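Local coordinates for glycoside hydrolase (Streptococcus pneumoniae serotype 4, PDB 6ORH), which probably hydrolyses alpha-L-fucosidic bonds, releasing fucose from host-derived carbohydrate antigens as a glycoside hydrolase of family 29, at residues L10-Q13 and T14-A17; A343-H346 and L347-L351; L385-G388 and Q389-A392. The protein carries 2 engineered substitutions. One frame throughout, in Å; residues are numbered along the deposited sequence. Where two conformers were deposited one is given.

Interaction 1. Residues L10-Q13 and T14-A17; sequences LPSQ and TQLA. With EDO (1,2-ethanediol), chain E.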
ATOM      1  N   LEU A  10      24.694   2.615   9.924  1.00 14.97           N
ATOM      2  CA  LEU A  10      24.801   3.820   9.110  1.00 14.80           C
ATOM      3  C   LEU A  10      25.111   3.454   7.667  1.00 14.95           C
ATOM      4  O   LEU A  10      25.891   2.530   7.397  1.00 15.90           O
ATOM      5  CB  LEU A  10      25.878   4.748   9.685  1.00 16.63           C
ATOM      6  CG  LEU A  10      25.650   5.180  11.129  1.00 16.97           C
ATOM      7  CD1 LEU A  10      26.763   6.155  11.542  1.00 17.48           C
ATOM      8  CD2 LEU A  10      24.250   5.791  11.325  1.00 17.92           C
ATOM      9  N   PRO A  11      24.596   4.218   6.682  1.00 14.30           N
ATOM     10  CA  PRO A  11      24.903   3.943   5.278  1.00 14.23           C
ATOM     11  C   PRO A  11      26.341   4.319   4.943  1.00 15.16           C
ATOM     12  O   PRO A  11      26.891   5.246   5.517  1.00 15.74           O
ATOM     13  CB  PRO A  11      23.922   4.858   4.522  1.00 13.87           C
ATOM     14  CG  PRO A  11      23.678   6.016   5.494  1.00 13.65           C
ATOM     15  CD  PRO A  11      23.737   5.406   6.879  1.00 14.05           C
ATOM     16  N   SER A  12      26.914   3.614   3.970  1.00 15.03           N
ATOM     17  CA  SER A  12      28.178   3.993   3.370  1.00 15.90           C
ATOM     18  C   SER A  12      27.961   5.196   2.452  1.00 16.96           C
ATOM     19  O   SER A  12      26.827   5.517   2.102  1.00 16.15           O
ATOM     20  CB  SER A  12      28.729   2.854   2.580  1.00 17.43           C
ATOM     21  OG  SER A  12      27.980   2.661   1.379  1.00 15.98           O
ATOM     22  N   GLN A  13      29.056   5.821   2.011  0.50 18.70           N
ATOM     23  CA  GLN A  13      28.939   6.936   1.077  0.50 19.47           C
ATOM     24  C   GLN A  13      28.385   6.477  -0.273  0.50 17.73           C
ATOM     25  O   GLN A  13      27.615   7.212  -0.892  0.50 17.69           O
ATOM     26  CB  GLN A  13      30.279   7.652   0.913  0.50 21.70           C
ATOM     27  CG  GLN A  13      30.790   8.271   2.205  0.50 25.50           C
ATOM     28  CD  GLN A  13      32.263   8.575   2.096  0.50 29.56           C
ATOM     29  OE1 GLN A  13      33.082   8.040   2.841  0.50 33.32           O
ATOM     30  NE2 GLN A  13      32.613   9.426   1.141  0.50 31.31           N
ATOM     31  N   THR A  14      28.771   5.273  -0.724  1.00 17.34           N
ATOM     32  CA  THR A  14      28.264   4.763  -1.988  1.00 15.94           C
ATOM     33  C   THR A  14      26.765   4.489  -1.882  1.00 14.72           C
ATOM     34  O   THR A  14      26.028   4.689  -2.852  1.00 15.11           O
ATOM     35  CB  THR A  14      28.999   3.536  -2.550  1.00 15.57           C
ATOM     36  OG1 THR A  14      29.070   2.469  -1.586  1.00 18.28           O
ATOM     37  CG2 THR A  14      30.380   3.856  -3.077  1.00 17.51           C
ATOM     38  N   GLN A  15      26.318   4.035  -0.706  1.00 14.07           N
ATOM     39  CA  GLN A  15      24.884   3.804  -0.528  1.00 13.51           C
ATOM     40  C   GLN A  15      24.136   5.143  -0.570  1.00 14.06           C
ATOM     41  O   GLN A  15      23.095   5.243  -1.209  1.00 13.19           O
ATOM     42  CB  GLN A  15      24.560   3.054   0.773  1.00 12.38           C
ATOM     43  CG  GLN A  15      24.863   1.549   0.713  1.00 12.58           C
ATOM     44  CD  GLN A  15      24.781   0.877   2.066  1.00 12.58           C
ATOM     45  OE1 GLN A  15      25.314   1.357   3.074  1.00 13.28           O
ATOM     46  NE2 GLN A  15      24.133  -0.289   2.113  1.00 12.70           N
ATOM     47  N   LEU A  16      24.650   6.160   0.134  1.00 14.51           N
ATOM     48  CA  LEU A  16      24.009   7.462   0.147  1.00 14.20           C
ATOM     49  C   LEU A  16      23.994   8.029  -1.265  1.00 14.03           C
ATOM     50  O   LEU A  16      23.023   8.689  -1.633  1.00 14.60           O
ATOM     51  CB  LEU A  16      24.763   8.396   1.097  1.00 16.05           C
ATOM     52  CG  LEU A  16      24.425   8.212   2.566  1.00 17.03           C
ATOM     53  CD1 LEU A  16      25.363   9.039   3.445  1.00 20.55           C
ATOM     54  CD2 LEU A  16      22.971   8.555   2.836  1.00 18.17           C
ATOM     55  N   ALA A  17      25.054   7.764  -2.029  1.00 14.00           N
ATOM     56  CA  ALA A  17      25.130   8.346  -3.358  1.00 14.11           C
ATOM     57  C   ALA A  17      24.023   7.757  -4.241  1.00 13.45           C
ATOM     58  O   ALA A  17      23.350   8.452  -5.026  1.00 14.50           O
ATOM     59  CB  ALA A  17      26.534   8.158  -3.909  1.00 15.57           C
TER
HETATM   60  C1  EDO E 505      27.847  -0.333   4.828  1.00 39.58           C
HETATM   61  O1  EDO E 505      26.887   0.533   5.417  1.00 34.33           O
HETATM   62  C2  EDO E 505      27.398  -0.953   3.554  1.00 36.01           C
HETATM   63  O2  EDO E 505      28.443  -1.425   2.721  1.00 34.56           O
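Gln15 OE1 is gripped from two directions: Ser12 N donates to it over 2.9 Å in a nearly straight bond (171°) that uses a lone pair in the amide plane, and O1 of a 1,2-ethanediol molecule, probably from the crystallisation liquor, stands 2.9 Å from the same Gln15 OE1. The return bond runs from Gln15 N to Ser12 OG, 3.0 Å long. Two reciprocal bonds make a capping box, with Ser12 as N-cap of helix 13-21. The serine reaches its partner because OG sits between its own backbone N and carbonyl carbon (chi1 72°), turned toward the backbone N of Gln15. The Gln15 side chain, extended beyond CG, folds back past Ser12, with Gln15 CG 3.4 Å from Ser12 OG, and so brings OE1 to Ser12 N. Its other end is fixed too, since NE2 donates to the carbonyls of Ser208 and Phe251, so both ends of the amide are satisfied and its rotation is defined. Behind the cap the helix proper starts with Leu16 N bonded to Ser12 O at 3.0 Å and Ala17 N to Gln13 O at 2.9 Å. On another flank the Pro11 ring crosses the Leu16 side chain at a slant, Pro11 CG lying 3.7 Å from Leu16 CG, a small apolar patch beside the box. Thr14 OG1 is hydrogen-bonded to the carbonyl of Asp198, and Pro11 touches Phe251 of strand 250-259. The first helical turn is thereby tied to the strands of the catalytic TIM barrel, with the amide of Gln15 serving both the helix start and the barrel backbone, its buried polar atoms paid for in hydrogen bonds.

Interaction 2. Residues A343-H346 and L347-L351; sequences ACRH and LTDGL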
ATOM      1  N   ALA A 343      17.256  24.195  14.005  1.00 18.86           N
ATOM      2  CA  ALA A 343      16.000  24.918  14.092  1.00 19.05           C
ATOM      3  C   ALA A 343      14.983  24.457  13.043  1.00 17.33           C
ATOM      4  O   ALA A 343      15.335  23.993  11.957  1.00 19.71           O
ATOM      5  CB  ALA A 343      16.266  26.412  13.955  1.00 18.63           C
ATOM      6  N   CYS A 344      13.705  24.681  13.360  1.00 19.37           N
ATOM      7  CA  CYS A 344      12.608  24.363  12.467  1.00 18.91           C
ATOM      8  C   CYS A 344      12.755  25.019  11.097  1.00 20.68           C
ATOM      9  O   CYS A 344      12.383  24.426  10.087  1.00 19.60           O
ATOM     10  CB  CYS A 344      11.266  24.789  13.054  1.00 20.43           C
ATOM     11  SG  CYS A 344      10.836  23.995  14.620  1.00 23.16           S
ATOM     12  N   ARG A 345      13.301  26.247  11.060  1.00 22.72           N
ATOM     13  CA  ARG A 345      13.377  26.995   9.811  1.00 24.44           C
ATOM     14  C   ARG A 345      14.262  26.268   8.800  1.00 24.15           C
ATOM     15  O   ARG A 345      14.189  26.542   7.604  1.00 26.61           O
ATOM     16  CB  ARG A 345      13.873  28.428  10.068  1.00 24.98           C
ATOM     17  CG  ARG A 345      15.262  28.510  10.690  1.00 28.48           C
ATOM     18  CD  ARG A 345      15.919  29.893  10.619  1.00 32.65           C
ATOM     19  NE  ARG A 345      15.810  30.520   9.301  1.00 36.07           N
ATOM     20  CZ  ARG A 345      16.609  30.301   8.250  1.00 38.91           C
ATOM     21  NH1 ARG A 345      17.639  29.473   8.327  1.00 36.97           N
ATOM     22  NH2 ARG A 345      16.379  30.942   7.116  1.00 42.24           N
ATOM     23  N   HIS A 346      15.066  25.309   9.276  1.00 23.86           N
ATOM     24  CA  HIS A 346      15.946  24.548   8.404  1.00 22.90           C
ATOM     25  C   HIS A 346      15.184  23.611   7.463  1.00 22.80           C
ATOM     26  O   HIS A 346      15.771  23.061   6.532  1.00 25.39           O
ATOM     27  CB  HIS A 346      16.988  23.798   9.239  1.00 24.68           C
ATOM     28  CG  HIS A 346      17.955  24.727   9.891  1.00 26.27           C
ATOM     29  ND1 HIS A 346      18.800  24.328  10.917  1.00 23.88           N
ATOM     30  CD2 HIS A 346      18.171  26.053   9.701  1.00 26.46           C
ATOM     31  CE1 HIS A 346      19.537  25.358  11.291  1.00 27.63           C
ATOM     32  NE2 HIS A 346      19.154  26.438  10.566  1.00 25.85           N
ATOM     33  N   LEU A 347      13.885  23.412   7.704  1.00 21.39           N
ATOM     34  CA  LEU A 347      13.117  22.469   6.902  1.00 20.14           C
ATOM     35  C   LEU A 347      12.673  23.086   5.577  1.00 20.96           C
ATOM     36  O   LEU A 347      12.362  22.356   4.646  1.00 19.75           O
ATOM     37  CB  LEU A 347      11.914  22.000   7.723  1.00 21.29           C
ATOM     38  CG  LEU A 347      12.290  21.179   8.949  1.00 22.12           C
ATOM     39  CD1 LEU A 347      11.147  21.117   9.957  1.00 24.44           C
ATOM     40  CD2 LEU A 347      12.717  19.783   8.514  1.00 23.86           C
ATOM     41  N   THR A 348      12.657  24.430   5.487  1.00 21.47           N
ATOM     42  CA  THR A 348      12.130  25.045   4.275  1.00 24.07           C
ATOM     43  C   THR A 348      13.066  26.121   3.728  1.00 28.75           C
ATOM     44  O   THR A 348      12.641  26.956   2.930  1.00 26.74           O
ATOM     45  CB  THR A 348      10.746  25.656   4.521  1.00 23.45           C
ATOM     46  OG1 THR A 348      10.870  26.617   5.563  1.00 22.39           O
ATOM     47  CG2 THR A 348       9.732  24.631   4.977  1.00 24.19           C
ATOM     48  N   ASP A 349      14.332  26.093   4.146  1.00 30.60           N
ATOM     49  CA  ASP A 349      15.235  27.195   3.840  1.00 33.36           C
ATOM     50  C   ASP A 349      15.978  26.942   2.528  1.00 34.01           C
ATOM     51  O   ASP A 349      16.754  27.794   2.095  1.00 38.37           O
ATOM     52  CB  ASP A 349      16.175  27.486   5.015  1.00 34.83           C
ATOM     53  CG  ASP A 349      17.220  26.412   5.305  1.00 34.05           C
ATOM     54  OD1 ASP A 349      17.152  25.315   4.711  1.00 33.07           O
ATOM     55  OD2 ASP A 349      18.096  26.686   6.157  1.00 41.09           O
ATOM     56  N   GLY A 350      15.738  25.785   1.900  1.00 34.51           N
ATOM     57  CA  GLY A 350      16.361  25.424   0.636  1.00 38.91           C
ATOM     58  C   GLY A 350      17.873  25.239   0.747  1.00 41.33           C
ATOM     59  O   GLY A 350      18.547  25.130  -0.274  1.00 41.58           O
ATOM     60  N   LEU A 351      18.397  25.241   1.984  1.00 40.88           N
ATOM     61  CA  LEU A 351      19.791  24.913   2.269  1.00 37.87           C
ATOM     62  C   LEU A 351      19.845  23.425   2.609  1.00 38.86           C
ATOM     63  O   LEU A 351      19.267  23.007   3.612  1.00 40.40           O
ATOM     64  CB  LEU A 351      20.278  25.725   3.481  1.00 39.54           C
ATOM     65  CG  LEU A 351      21.058  27.024   3.245  1.00 44.85           C
ATOM     66  CD1 LEU A 351      20.598  27.782   2.000  1.00 44.19           C
ATOM     67  CD2 LEU A 351      20.997  27.928   4.476  1.00 43.72           C
TER
HETATM   68  O   HOH W   1      12.835  28.489   6.267  1.00 31.12           O
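Arg345 and Asp349 both place CG between the backbone N and the carbonyl carbon (chi1 61° and 69°), and this, with a bend of the arginine chain at chi3, brings their charged ends together across one turn. Arg345 NH1 forms a long salt bridge of 3.6 Å with Asp349 OD2, the guanidinium and carboxylate planes standing 66° apart, not a flat two-pronged pairing. His346 CD2 also lies obliquely 3.6 Å from Asp349 OD2. Two outside partners complete the polar ends: Ser354 OG bonds to Asp349 OD2, and His346 ND1 to the carbonyl of Ser355. The other carboxylate oxygen, Asp349 OD1, accepts from Leu351 N at 3.0 Å, met from above the carboxylate plane; this Asx turn steers the chain round Gly350. Beneath the side chains a 3-10 turn provides the frame. Leu347 N donates to Cys344 O at 3.0 Å, while the bond from Thr348 N to Arg345 O is weak, and one water, 2.7 Å from Arg345 O, gives its second hydrogen to Thr348 OG1, which also bonds to the carbonyl of Ala331. Cys344 and Leu347 face inward onto Val333 and Leu366. A carboxylate shared by arginine, serine and a backbone amide is probably kept in its anionic form. His346, Asp349, Leu351 and Ser354, together with Thr443, bind calcium in a structure of this protein, although this chain carries no metal; a calcium site in a loop at the rim of the beta sandwich is familiar in F5/8 type C, galactose-binding-like domains.

Interaction 3. Residues L385-G388 and Q389-A392; sequences LKLG and QRIA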
ATOM      1  N   LEU A 385      20.151  10.480   6.951  1.00 15.93           N
ATOM      2  CA  LEU A 385      20.527   9.093   7.190  1.00 16.29           C
ATOM      3  C   LEU A 385      21.998   8.968   7.570  1.00 16.98           C
ATOM      4  O   LEU A 385      22.411   7.887   7.974  1.00 18.09           O
ATOM      5  CB  LEU A 385      20.179   8.217   5.976  1.00 15.02           C
ATOM      6  CG  LEU A 385      18.700   8.035   5.649  1.00 14.37           C
ATOM      7  CD1 LEU A 385      18.546   6.959   4.582  1.00 15.36           C
ATOM      8  CD2 LEU A 385      17.847   7.712   6.882  1.00 14.50           C
ATOM      9  N   LYS A 386      22.790  10.057   7.475  1.00 18.63           N
ATOM     10  CA  LYS A 386      24.148   9.978   8.007  1.00 19.94           C
ATOM     11  C   LYS A 386      24.111   9.736   9.512  1.00 18.68           C
ATOM     12  O   LYS A 386      25.108   9.306  10.097  1.00 21.74           O
ATOM     13  CB  LYS A 386      24.893  11.294   7.766  1.00 21.98           C
ATOM     14  CG  LYS A 386      25.093  11.594   6.292  1.00 27.07           C
ATOM     15  CD  LYS A 386      25.677  12.970   6.002  1.00 32.83           C
ATOM     16  CE  LYS A 386      25.968  13.110   4.519  1.00 37.30           C
ATOM     17  NZ  LYS A 386      27.075  14.063   4.263  1.00 42.76           N
ATOM     18  N   LEU A 387      22.976  10.027  10.145  1.00 16.66           N
ATOM     19  CA  LEU A 387      22.813   9.796  11.572  1.00 17.08           C
ATOM     20  C   LEU A 387      21.880   8.604  11.843  1.00 15.77           C
ATOM     21  O   LEU A 387      21.484   8.341  12.986  1.00 16.11           O
ATOM     22  CB  LEU A 387      22.320  11.093  12.228  1.00 20.84           C
ATOM     23  CG  LEU A 387      23.419  12.121  12.500  1.00 22.89           C
ATOM     24  CD1 LEU A 387      22.862  13.536  12.511  1.00 25.85           C
ATOM     25  CD2 LEU A 387      24.151  11.814  13.804  1.00 25.68           C
ATOM     26  N   GLY A 388      21.549   7.859  10.778  1.00 16.35           N
ATOM     27  CA  GLY A 388      20.739   6.651  10.910  1.00 15.08           C
ATOM     28  C   GLY A 388      19.234   6.885  10.729  1.00 14.81           C
ATOM     29  O   GLY A 388      18.695   7.963  11.007  1.00 14.47           O
ATOM     30  N   GLN A 389      18.533   5.847  10.258  1.00 12.78           N
ATOM     31  CA  GLN A 389      17.092   5.936  10.037  1.00 13.45           C
ATOM     32  C   GLN A 389      16.352   5.751  11.365  1.00 13.19           C
ATOM     33  O   GLN A 389      16.682   4.841  12.151  1.00 14.31           O
ATOM     34  CB  GLN A 389      16.695   4.804   9.072  1.00 12.08           C
ATOM     35  CG  GLN A 389      15.245   4.886   8.592  1.00 11.43           C
ATOM     36  CD  GLN A 389      14.874   3.845   7.556  1.00 11.64           C
ATOM     37  OE1 GLN A 389      15.717   3.031   7.167  1.00 11.75           O
ATOM     38  NE2 GLN A 389      13.625   3.888   7.095  1.00 10.32           N
ATOM     39  N   ARG A 390      15.320   6.573  11.617  1.00 12.61           N
ATOM     40  CA  ARG A 390      14.729   6.615  12.955  1.00 12.64           C
ATOM     41  C   ARG A 390      13.207   6.570  12.960  1.00 13.60           C
ATOM     42  O   ARG A 390      12.618   5.859  13.780  1.00 13.26           O
ATOM     43  CB  ARG A 390      15.179   7.903  13.681  1.00 14.13           C
ATOM     44  CG  ARG A 390      16.694   8.032  13.815  1.00 13.80           C
ATOM     45  CD  ARG A 390      17.136   9.458  14.215  1.00 15.55           C
ATOM     46  NE  ARG A 390      18.573   9.432  14.336  1.00 15.42           N
ATOM     47  CZ  ARG A 390      19.288   9.855  15.386  1.00 15.77           C
ATOM     48  NH1 ARG A 390      18.695  10.454  16.415  1.00 16.58           N
ATOM     49  NH2 ARG A 390      20.596   9.712  15.369  1.00 16.60           N
ATOM     50  N   ILE A 391      12.548   7.330  12.064  1.00 13.08           N
ATOM     51  CA  ILE A 391      11.110   7.545  12.185  1.00 12.95           C
ATOM     52  C   ILE A 391      10.357   6.270  11.832  1.00 14.53           C
ATOM     53  O   ILE A 391      10.666   5.661  10.814  1.00 14.32           O
ATOM     54  CB  ILE A 391      10.653   8.730  11.313  1.00 13.10           C
ATOM     55  CG1 ILE A 391      11.211  10.018  11.923  1.00 13.61           C
ATOM     56  CG2 ILE A 391       9.130   8.779  11.229  1.00 13.06           C
ATOM     57  CD1 ILE A 391      11.138  11.225  10.974  1.00 14.42           C
ATOM     58  N   ALA A 392       9.374   5.915  12.658  1.00 12.83           N
ATOM     59  CA  ALA A 392       8.593   4.707  12.450  1.00 12.46           C
ATOM     60  C   ALA A 392       7.112   4.992  12.217  1.00 14.62           C
ATOM     61  O   ALA A 392       6.370   4.086  11.800  1.00 14.75           O
ATOM     62  CB  ALA A 392       8.794   3.781  13.644  1.00 13.14           C
TER
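Leu387 O and the guanidinium of Arg390 form the tight side of this turn: Arg390 NH2 donates to Leu387 O at 2.9 Å and 167°, with the oxygen lying in the guanidinium plane, at its edge. Arg390 NE adds a weak bond of 3.4 Å to Leu387 O. The arginine chain, extended from CG to NE, runs back past the carbonyl of Gly388, whose O is 3.4 Å from Arg390 CG. Further bonds from NH1 to the carbonyl of Leu439 and from NH2 to that of Lys5 fix the orientation of the plane and satisfy its N-H groups in a buried setting. The segment belongs to the galactose-binding-like beta sandwich, where a 3-10 turn at 385-387 hands the chain on to strand 391-400; at the backbone angles of Gly388 (phi 93°, psi 152°) a side chain would jam against the preceding carbonyl O, so the hand-over needs a residue without one. On the other flank Leu385 and Gln389 lie side by side in a carbon-to-carbon contact without directed bonds, Leu385 CD2 meeting Gln389 CB at 3.8 Å. From there the extended glutamine carries its amide away to the backbone of Leu223 and Gln225. The loose, solvent side is at exposed Lys386, which makes no contact with 389-392.

How the interactions relate
Interactions 1 and 3 are neighbours, with centres about 13 Å apart, and they touch directly: Pro11 CD lies 3.0 Å from Leu385 O, and Leu10 CD2 packs 3.4 Å from Gly388 N. Leu16 also rests on Lys386, so the start of helix 13-21 in the catalytic barrel abuts the 3-10 turn of the beta sandwich. Interaction 2, which holds His346, Asp349 and Leu351 of the calcium site, stands apart, its nearest atoms about 9 Å from interaction 3 and about 15 Å from interaction 1. Thr443, another residue of that site, is near all three: about 6 Å from Leu347, 8 Å from Leu387 and 10 Å from Leu16 (side chains). None of the contacts supplies a residue to either glycan pocket.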